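Local structure of m3DLH protein (7JKA) at residues F28-W34 with Y70-D76; V47-A51 with C132-A138; H57-R61 with F215-A219. The protein probably hydrolyses ester bonds such as those of dienelactones and may also act on phosphotriesters. One frame throughout, in Å; residues are numbered along the deposited sequence.

From the N terminus the chain lays down the first halves of all three contacts in turn: strand residues 28-34, the strand end and loop 47-51, and helix residues 57-61. The second halves follow in the same order. Residues 70-76 close a loop of 35 intervening residues in contact 1, 132-138 close one of 80 in contact 2, and 215-219 close one of 153 in contact 3. Every pair therefore crosses and none nests. Contact 1 joins two antiparallel strands near one side of the sheet, contact 2 sets the neighbouring parallel strand against helix 133-143, and contact 3 ties helix 56-67 to a late loop.

Contact 1: residues F28-W34 with Y70-D76; sequences FVGELHW and YAALAAD
Two extended segments pair antiparallel, their short strand axes 4.5 Å apart at closest approach and 159° between N-to-C directions. The register sets Glu-31 against Ala-74 and His-33 against Ala-72 as hydrogen-bonded pairs (CA-CA 5.1 and 5.2 Å), with Leu-32 and Leu-73 between them as a non-hydrogen-bonded pair (CA-CA 4.3 Å). Four backbone bonds form the ladder: Glu-31 N to Ala-74 O 3.1 Å, Ala-74 N to Glu-31 O 2.8 Å, His-33 N to Ala-72 O 2.8 Å and Ala-72 N to His-33 O 2.9 Å. Where the strands part, the side chain of Asp-76 (chi1 t) takes over: its OD2 accepts from Val-29 N at 2.9 Å and also from the backbone of Gly-81. Gly-30 CA lies 3.2 Å from Ala-74 O, so a side chain at this position would run into that carbonyl. On the face of Glu-31 and His-33, His-33 (m) donates from NE2 to Glu-31 OE1 at 2.7 Å, a His-carboxylate bond along one strand. On the other face, Leu-32 and Leu-73 both adopt t,p rotamers; Leu-32 CD1 reaches Leu-73 CB at 4.2 Å and Ala-71 CB at 4.4 Å. Trp-34 CB meets Ala-71 CB at 4.3 Å. The pair belongs to the antiparallel margin of a mixed sheet with the alpha/beta-hydrolase pattern. Strand 14-22 flanks 27-35 and strand 42-48 flanks 71-74; helix 101-116 packs through Leu-115 on Leu-32 and Leu-73, while helix 56-67 covers His-33 and Ala-72.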
loop_
_atom_site.group_PDB
_atom_site.type_symbol
_atom_site.label_atom_id
_atom_site.label_comp_id
_atom_site.label_asym_id
_atom_site.label_seq_id
_atom_site.Cartn_x
_atom_site.Cartn_y
_atom_site.Cartn_z
ATOM N N PHE A 28 9.881 -13.190 -6.236
ATOM C CA PHE A 28 9.829 -11.987 -5.421
ATOM C C PHE A 28 10.528 -12.218 -4.089
ATOM O O PHE A 28 10.599 -13.348 -3.594
ATOM C CB PHE A 28 8.375 -11.558 -5.139
ATOM C CG PHE A 28 7.601 -11.210 -6.371
ATOM C CD1 PHE A 28 7.796 -9.984 -7.004
ATOM C CD2 PHE A 28 6.672 -12.091 -6.898
ATOM C CE1 PHE A 28 7.102 -9.666 -8.164
ATOM C CE2 PHE A 28 5.969 -11.776 -8.073
ATOM C CZ PHE A 28 6.174 -10.554 -8.692
ATOM N N VAL A 29 11.050 -11.136 -3.522
ATOM C CA VAL A 29 11.769 -11.183 -2.253
ATOM C C VAL A 29 11.228 -10.048 -1.405
ATOM O O VAL A 29 11.526 -8.878 -1.675
ATOM C CB VAL A 29 13.284 -11.063 -2.439
ATOM C CG1 VAL A 29 13.973 -11.275 -1.105
ATOM C CG2 VAL A 29 13.779 -12.082 -3.483
ATOM N N GLY A 30 10.405 -10.392 -0.411
ATOM C CA GLY A 30 9.850 -9.439 0.516
ATOM C C GLY A 30 10.476 -9.587 1.888
ATOM O O GLY A 30 11.470 -10.295 2.079
ATOM N N GLU A 31 9.884 -8.890 2.847
ATOM C CA GLU A 31 10.409 -8.887 4.204
ATOM C C GLU A 31 9.247 -8.813 5.181
ATOM O O GLU A 31 8.431 -7.884 5.111
ATOM C CB GLU A 31 11.389 -7.720 4.389
ATOM C CG GLU A 31 12.167 -7.758 5.685
ATOM C CD GLU A 31 13.243 -6.698 5.718
ATOM O OE1 GLU A 31 12.919 -5.541 5.974
ATOM O OE2 GLU A 31 14.430 -7.022 5.477
ATOM N N LEU A 32 9.159 -9.794 6.079
ATOM C CA LEU A 32 8.117 -9.831 7.101
ATOM C C LEU A 32 8.676 -9.230 8.378
ATOM O O LEU A 32 9.778 -9.595 8.796
ATOM C CB LEU A 32 7.623 -11.258 7.378
ATOM C CG LEU A 32 6.453 -11.328 8.370
ATOM C CD1 LEU A 32 5.126 -10.999 7.650
ATOM C CD2 LEU A 32 6.353 -12.662 9.090
ATOM N N HIS A 33 7.921 -8.306 8.977
ATOM C CA HIS A 33 8.229 -7.710 10.273
ATOM C C HIS A 33 7.151 -8.095 11.265
ATOM O O HIS A 33 5.962 -8.039 10.947
ATOM C CB HIS A 33 8.324 -6.179 10.172
ATOM C CG HIS A 33 9.498 -5.713 9.369
ATOM N ND1 HIS A 33 10.548 -5.020 9.928
ATOM C CD2 HIS A 33 9.792 -5.859 8.053
ATOM C CE1 HIS A 33 11.450 -4.776 8.992
ATOM N NE2 HIS A 33 11.006 -5.253 7.843
ATOM N N TRP A 34 7.558 -8.499 12.466
ATOM C CA TRP A 34 6.575 -8.897 13.461
ATOM C C TRP A 34 7.191 -8.695 14.837
ATOM O O TRP A 34 8.406 -8.548 14.975
ATOM C CB TRP A 34 6.102 -10.344 13.238
ATOM C CG TRP A 34 7.077 -11.392 13.694
ATOM C CD1 TRP A 34 7.010 -12.097 14.864
ATOM C CD2 TRP A 34 8.264 -11.850 13.016
ATOM N NE1 TRP A 34 8.075 -12.967 14.956
ATOM C CE2 TRP A 34 8.863 -12.828 13.841
ATOM C CE3 TRP A 34 8.887 -11.525 11.795
ATOM C CZ2 TRP A 34 10.040 -13.487 13.495
ATOM C CZ3 TRP A 34 10.073 -12.185 11.468
ATOM C CH2 TRP A 34 10.626 -13.156 12.303
ATOM N N TYR A 70 1.130 -5.781 14.717
ATOM C CA TYR A 70 0.746 -6.440 13.476
ATOM C C TYR A 70 1.914 -7.270 12.943
ATOM O O TYR A 70 3.044 -7.156 13.406
ATOM C CB TYR A 70 0.305 -5.421 12.429
ATOM C CG TYR A 70 -0.746 -4.455 12.926
ATOM C CD1 TYR A 70 -1.814 -4.896 13.694
ATOM C CD2 TYR A 70 -0.651 -3.113 12.641
ATOM C CE1 TYR A 70 -2.762 -4.025 14.141
ATOM C CE2 TYR A 70 -1.598 -2.226 13.092
ATOM C CZ TYR A 70 -2.649 -2.692 13.831
ATOM O OH TYR A 70 -3.611 -1.826 14.293
ATOM N N ALA A 71 1.621 -8.114 11.957
ATOM C CA ALA A 71 2.629 -8.786 11.142
ATOM C C ALA A 71 2.543 -8.159 9.769
ATOM O O ALA A 71 1.487 -8.219 9.144
ATOM C CB ALA A 71 2.366 -10.293 11.057
ATOM N N ALA A 72 3.628 -7.531 9.317
ATOM C CA ALA A 72 3.597 -6.698 8.131
ATOM C C ALA A 72 4.587 -7.236 7.108
ATOM O O ALA A 72 5.772 -7.400 7.410
ATOM C CB ALA A 72 3.913 -5.245 8.511
ATOM N N LEU A 73 4.102 -7.485 5.886
ATOM C CA LEU A 73 4.958 -7.933 4.790
ATOM C C LEU A 73 5.252 -6.743 3.888
ATOM O O LEU A 73 4.354 -6.247 3.198
ATOM C CB LEU A 73 4.286 -9.052 3.999
ATOM C CG LEU A 73 5.149 -9.593 2.846
ATOM C CD1 LEU A 73 6.269 -10.437 3.405
ATOM C CD2 LEU A 73 4.324 -10.421 1.865
ATOM N N ALA A 74 6.500 -6.296 3.885
ATOM C CA ALA A 74 6.948 -5.337 2.882
ATOM C C ALA A 74 7.112 -6.077 1.553
ATOM O O ALA A 74 7.916 -7.013 1.452
ATOM C CB ALA A 74 8.255 -4.696 3.343
ATOM N N ALA A 75 6.361 -5.664 0.545
ATOM C CA ALA A 75 6.264 -6.393 -0.711
ATOM C C ALA A 75 7.266 -5.910 -1.753
ATOM O O ALA A 75 7.653 -4.737 -1.795
ATOM C CB ALA A 75 4.862 -6.259 -1.305
ATOM N N ASP A 76 7.636 -6.835 -2.632
ATOM C CA ASP A 76 8.533 -6.580 -3.756
ATOM C C ASP A 76 7.681 -6.311 -5.001
ATOM O O ASP A 76 6.881 -7.164 -5.389
ATOM C CB ASP A 76 9.415 -7.825 -3.902
ATOM C CG ASP A 76 10.335 -7.811 -5.120
ATOM O OD1 ASP A 76 10.410 -6.812 -5.862
ATOM O OD2 ASP A 76 11.011 -8.846 -5.306
#

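Contact 2: residues V47-A51 with C132-A138; sequences VFPEA and CFGGTTA
Strand 42-48 ends at Phe-48 and turns into a loop that lies along the first turn of helix 133-143. Phe-48 (chi1 -68°, chi2 -72°) points its side chain at the helix. Thr-137 (m) sets CG2 over one face of the ring, 3.8 Å from the centroid and 14° off the normal, a CH-pi contact; Thr-137 OG1 meanwhile donates to Phe-133 O at 2.9 Å. Phe-48 CD2 touches Ala-138 CB at 4.0 Å, and Phe-48 CB sits 3.2 Å from Gly-134 O. Gly-134 is 4.4 Å from Phe-48, CA to CA, and its CA approaches Pro-49 O to 3.0 Å, leaving no room for a CB. Cys-132, the N-cap residue, has the strained backbone angles 54/-126. With Gly-130 and Gly-134 it fits the nucleophile elbow of alpha/beta hydrolases, which makes it the probable nucleophile, as in dienelactone hydrolases. In the conformer given here its chi1 is m and SG comes as close as 2.7 Å to Glu-50 OE2. Glu-50 (m, t, chi3 -50°) is buried, and its OE2 is hydrogen-bonded to Ser-214 OG; His-213 touches the cysteine. A water accepts from Ala-51 N at 2.9 Å and weakly from Phe-133 N at 3.4 Å, a position consistent with the oxyanion hole of this family. Beside it Ala-51 CB packs on Phe-133 CB at 3.6 Å, while the Phe-133 ring (chi1 t, chi2 78°) leads away from 47-51, meets the Trp-104 ring with nearly parallel planes and touches Met-94 and Leu-97.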
loop_
_atom_site.group_PDB
_atom_site.type_symbol
_atom_site.label_atom_id
_atom_site.label_comp_id
_atom_site.label_asym_id
_atom_site.label_seq_id
_atom_site.Cartn_x
_atom_site.Cartn_y
_atom_site.Cartn_z
ATOM N N VAL A 47 2.409 -4.261 2.882
ATOM C CA VAL A 47 2.913 -2.907 2.675
ATOM C C VAL A 47 3.482 -2.831 1.259
ATOM O O VAL A 47 4.532 -3.424 0.966
ATOM C CB VAL A 47 3.985 -2.538 3.705
ATOM C CG1 VAL A 47 4.485 -1.114 3.500
ATOM C CG2 VAL A 47 3.471 -2.743 5.175
ATOM N N PHE A 48 2.814 -2.069 0.383
ATOM C CA PHE A 48 3.346 -1.887 -0.957
ATOM C C PHE A 48 4.163 -0.610 -1.013
ATOM O O PHE A 48 3.685 0.459 -0.583
ATOM C CB PHE A 48 2.223 -1.846 -1.986
ATOM C CG PHE A 48 1.515 -3.162 -2.150
ATOM C CD1 PHE A 48 2.152 -4.221 -2.792
ATOM C CD2 PHE A 48 0.242 -3.351 -1.627
ATOM C CE1 PHE A 48 1.498 -5.449 -2.929
ATOM C CE2 PHE A 48 -0.416 -4.576 -1.755
ATOM C CZ PHE A 48 0.207 -5.622 -2.394
ATOM N N PRO A 49 5.387 -0.685 -1.503
ATOM C CA PRO A 49 6.286 0.470 -1.489
ATOM C C PRO A 49 5.976 1.434 -2.630
ATOM O O PRO A 49 5.159 1.170 -3.513
ATOM C CB PRO A 49 7.660 -0.183 -1.711
ATOM C CG PRO A 49 7.314 -1.317 -2.706
ATOM C CD PRO A 49 6.008 -1.861 -2.147
ATOM N N GLU A 50 6.672 2.578 -2.617
ATOM C CA GLU A 50 6.721 3.427 -3.800
ATOM C C GLU A 50 7.249 2.651 -5.009
ATOM O O GLU A 50 7.796 1.552 -4.834
ATOM C CB GLU A 50 7.584 4.660 -3.526
ATOM C CG GLU A 50 6.945 5.636 -2.535
ATOM C CD GLU A 50 7.623 6.993 -2.579
ATOM O OE1 GLU A 50 8.865 7.046 -2.509
ATOM O OE2 GLU A 50 6.926 8.017 -2.697
ATOM N N ALA A 51 7.073 3.185 -6.228
ATOM C CA ALA A 51 7.400 2.418 -7.432
ATOM C C ALA A 51 8.886 2.147 -7.579
ATOM O O ALA A 51 9.258 1.302 -8.403
ATOM C CB ALA A 51 6.886 3.123 -8.691
ATOM N N CYS A 132 2.413 5.979 -2.703
ATOM C CA CYS A 132 2.508 6.347 -4.136
ATOM C C CYS A 132 1.997 5.192 -4.977
ATOM O O CYS A 132 0.877 4.717 -4.743
ATOM C CB CYS A 132 3.908 6.748 -4.492
ATOM S SG CYS A 132 4.352 8.058 -3.592
ATOM N N PHE A 133 2.782 4.714 -5.941
ATOM C CA PHE A 133 2.331 3.609 -6.781
ATOM C C PHE A 133 1.968 2.377 -5.959
ATOM O O PHE A 133 1.079 1.623 -6.357
ATOM C CB PHE A 133 3.426 3.259 -7.802
ATOM C CG PHE A 133 3.036 2.159 -8.749
ATOM C CD1 PHE A 133 2.200 2.405 -9.833
ATOM C CD2 PHE A 133 3.519 0.873 -8.560
ATOM C CE1 PHE A 133 1.847 1.371 -10.720
ATOM C CE2 PHE A 133 3.182 -0.159 -9.444
ATOM C CZ PHE A 133 2.342 0.093 -10.515
ATOM N N GLY A 134 2.614 2.182 -4.802
ATOM C CA GLY A 134 2.192 1.123 -3.885
ATOM C C GLY A 134 0.768 1.273 -3.389
ATOM O O GLY A 134 0.068 0.271 -3.169
ATOM N N GLY A 135 0.311 2.511 -3.201
ATOM C CA GLY A 135 -1.080 2.719 -2.830
ATOM C C GLY A 135 -2.005 2.370 -3.974
ATOM O O GLY A 135 -3.059 1.757 -3.770
ATOM N N THR A 136 -1.642 2.794 -5.187
ATOM C CA THR A 136 -2.408 2.401 -6.356
ATOM C C THR A 136 -2.497 0.882 -6.417
ATOM O O THR A 136 -3.558 0.323 -6.710
ATOM C CB THR A 136 -1.737 2.960 -7.613
ATOM O OG1 THR A 136 -1.293 4.312 -7.379
ATOM C CG2 THR A 136 -2.692 2.882 -8.806
ATOM N N THR A 137 -1.381 0.209 -6.109
ATOM C CA THR A 137 -1.319 -1.253 -6.104
ATOM C C THR A 137 -2.263 -1.839 -5.064
ATOM O O THR A 137 -2.971 -2.815 -5.341
ATOM C CB THR A 137 0.125 -1.702 -5.832
ATOM O OG1 THR A 137 0.967 -1.203 -6.879
ATOM C CG2 THR A 137 0.247 -3.221 -5.852
ATOM N N ALA A 138 -2.288 -1.249 -3.862
ATOM C CA ALA A 138 -3.201 -1.727 -2.829
ATOM C C ALA A 138 -4.661 -1.645 -3.283
ATOM O O ALA A 138 -5.460 -2.546 -2.995
ATOM C CB ALA A 138 -2.959 -0.945 -1.536
HETATM O O HOH W 1 5.864 5.737 -6.931
#

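Contact 3: residues H57-R61 with F215-A219; sequences HARER and FTDPA
His-57 extends its imidazole from the helix (chi1 174°, chi2 -86°) to the side chains of Thr-216 and Asp-217, and has the largest covered area of this contact. Its NE2 is hydrogen-bonded to Thr-216 OG1 at 3.0 Å, near the ring plane, and its CD2 lies 3.6 Å from Asp-217 OD1. The nearest CA pair, His-57 and Asp-217, is 6.9 Å apart, so the helix reaches the loop through its side chains. Residues 57-61 form one helical turn, Arg-61 N bonding His-57 O at 3.1 Å, and Arg-61 (m, m, t, chi4 -74°) points the same way: its NH2 reaches Thr-216 O at 2.6 Å in a weak hydrogen bond and forms a salt bridge with Glu-235 OE2, while Pro-218 CD lies 4.1 Å from the same NH2. Thr-216 (p) also binds His-155 through OG1. The loop is irregular, shaped by an Asx turn in which Asp-217 OD1 accepts from Ala-219 N at 3.1 Å. In alpha/beta hydrolases the loop after such a late strand commonly bears the catalytic histidine, and the Thr-216 side chain lies near, without touching, the probable nucleophile elbow. The contact thus joins helix 56-67 to the loop between strand 203-208 and helix 232-250, with Phe-131 of strand 126-131 packing against His-57, Arg-61 and Thr-216.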
loop_
_atom_site.group_PDB
_atom_site.type_symbol
_atom_site.label_atom_id
_atom_site.label_comp_id
_atom_site.label_asym_id
_atom_site.label_seq_id
_atom_site.Cartn_x
_atom_site.Cartn_y
_atom_site.Cartn_z
ATOM N N HIS A 57 12.359 2.919 3.116
ATOM C CA HIS A 57 11.126 3.572 3.538
ATOM C C HIS A 57 10.040 2.542 3.826
ATOM O O HIS A 57 9.390 2.581 4.876
ATOM C CB HIS A 57 10.698 4.565 2.453
ATOM C CG HIS A 57 9.373 5.204 2.690
ATOM N ND1 HIS A 57 8.191 4.617 2.300
ATOM C CD2 HIS A 57 9.041 6.391 3.247
ATOM C CE1 HIS A 57 7.182 5.411 2.622
ATOM N NE2 HIS A 57 7.671 6.493 3.197
ATOM N N ALA A 58 9.859 1.570 2.929
ATOM C CA ALA A 58 8.816 0.569 3.144
ATOM C C ALA A 58 9.160 -0.363 4.297
ATOM O O ALA A 58 8.272 -0.771 5.063
ATOM C CB ALA A 58 8.603 -0.233 1.867
ATOM N N ARG A 59 10.432 -0.747 4.408
ATOM C CA ARG A 59 10.845 -1.582 5.532
ATOM C C ARG A 59 10.554 -0.899 6.859
ATOM O O ARG A 59 10.110 -1.542 7.821
ATOM C CB ARG A 59 12.336 -1.911 5.428
ATOM C CG ARG A 59 12.746 -2.719 4.197
ATOM C CD ARG A 59 14.259 -2.975 4.238
ATOM N NE ARG A 59 14.660 -3.816 3.124
ATOM C CZ ARG A 59 15.251 -3.375 2.019
ATOM N NH1 ARG A 59 15.561 -2.089 1.880
ATOM N NH2 ARG A 59 15.550 -4.235 1.057
ATOM N N GLU A 60 10.828 0.404 6.939
ATOM C CA GLU A 60 10.579 1.133 8.174
ATOM C C GLU A 60 9.085 1.179 8.486
ATOM O O GLU A 60 8.691 1.059 9.646
ATOM C CB GLU A 60 11.172 2.537 8.073
ATOM C CG GLU A 60 10.779 3.462 9.206
ATOM C CD GLU A 60 11.305 3.041 10.563
ATOM O OE1 GLU A 60 12.164 2.132 10.643
ATOM O OE2 GLU A 60 10.849 3.652 11.563
ATOM N N ARG A 61 8.227 1.312 7.469
ATOM C CA ARG A 61 6.797 1.311 7.765
ATOM C C ARG A 61 6.335 -0.067 8.239
ATOM O O ARG A 61 5.501 -0.175 9.142
ATOM C CB ARG A 61 6.003 1.778 6.545
ATOM C CG ARG A 61 6.444 3.138 6.026
ATOM C CD ARG A 61 6.356 4.155 7.140
ATOM N NE ARG A 61 6.724 5.547 6.817
ATOM C CZ ARG A 61 7.972 5.981 6.631
ATOM N NH1 ARG A 61 8.993 5.125 6.631
ATOM N NH2 ARG A 61 8.210 7.276 6.434
ATOM N N PHE A 215 4.660 12.707 0.803
ATOM C CA PHE A 215 4.723 13.435 2.063
ATOM C C PHE A 215 5.149 12.561 3.239
ATOM O O PHE A 215 5.503 13.107 4.284
ATOM C CB PHE A 215 3.379 14.124 2.358
ATOM C CG PHE A 215 2.210 13.197 2.475
ATOM C CD1 PHE A 215 2.041 12.380 3.606
ATOM C CD2 PHE A 215 1.217 13.220 1.517
ATOM C CE1 PHE A 215 0.895 11.576 3.712
ATOM C CE2 PHE A 215 0.087 12.412 1.602
ATOM C CZ PHE A 215 -0.084 11.579 2.700
ATOM N N THR A 216 5.167 11.231 3.094
ATOM C CA THR A 216 5.620 10.372 4.184
ATOM C C THR A 216 7.119 10.104 4.165
ATOM O O THR A 216 7.625 9.453 5.088
ATOM C CB THR A 216 4.910 9.015 4.146
ATOM O OG1 THR A 216 5.267 8.348 2.921
ATOM C CG2 THR A 216 3.406 9.158 4.229
ATOM N N ASP A 217 7.854 10.588 3.168
ATOM C CA ASP A 217 9.252 10.198 3.025
ATOM C C ASP A 217 10.168 11.362 3.359
ATOM O O ASP A 217 10.229 12.334 2.587
ATOM C CB ASP A 217 9.532 9.706 1.605
ATOM C CG ASP A 217 10.916 9.094 1.461
ATOM O OD1 ASP A 217 11.586 8.868 2.494
ATOM O OD2 ASP A 217 11.345 8.847 0.311
ATOM N N PRO A 218 10.912 11.304 4.481
ATOM C CA PRO A 218 11.901 12.350 4.784
ATOM C C PRO A 218 12.922 12.549 3.674
ATOM O O PRO A 218 13.526 13.621 3.563
ATOM C CB PRO A 218 12.570 11.836 6.067
ATOM C CG PRO A 218 11.547 10.979 6.713
ATOM C CD PRO A 218 10.795 10.318 5.573
ATOM N N ALA A 219 13.118 11.524 2.842
ATOM C CA ALA A 219 14.063 11.573 1.735
ATOM C C ALA A 219 13.446 12.121 0.452
ATOM O O ALA A 219 14.109 12.110 -0.591
ATOM C CB ALA A 219 14.651 10.180 1.477
#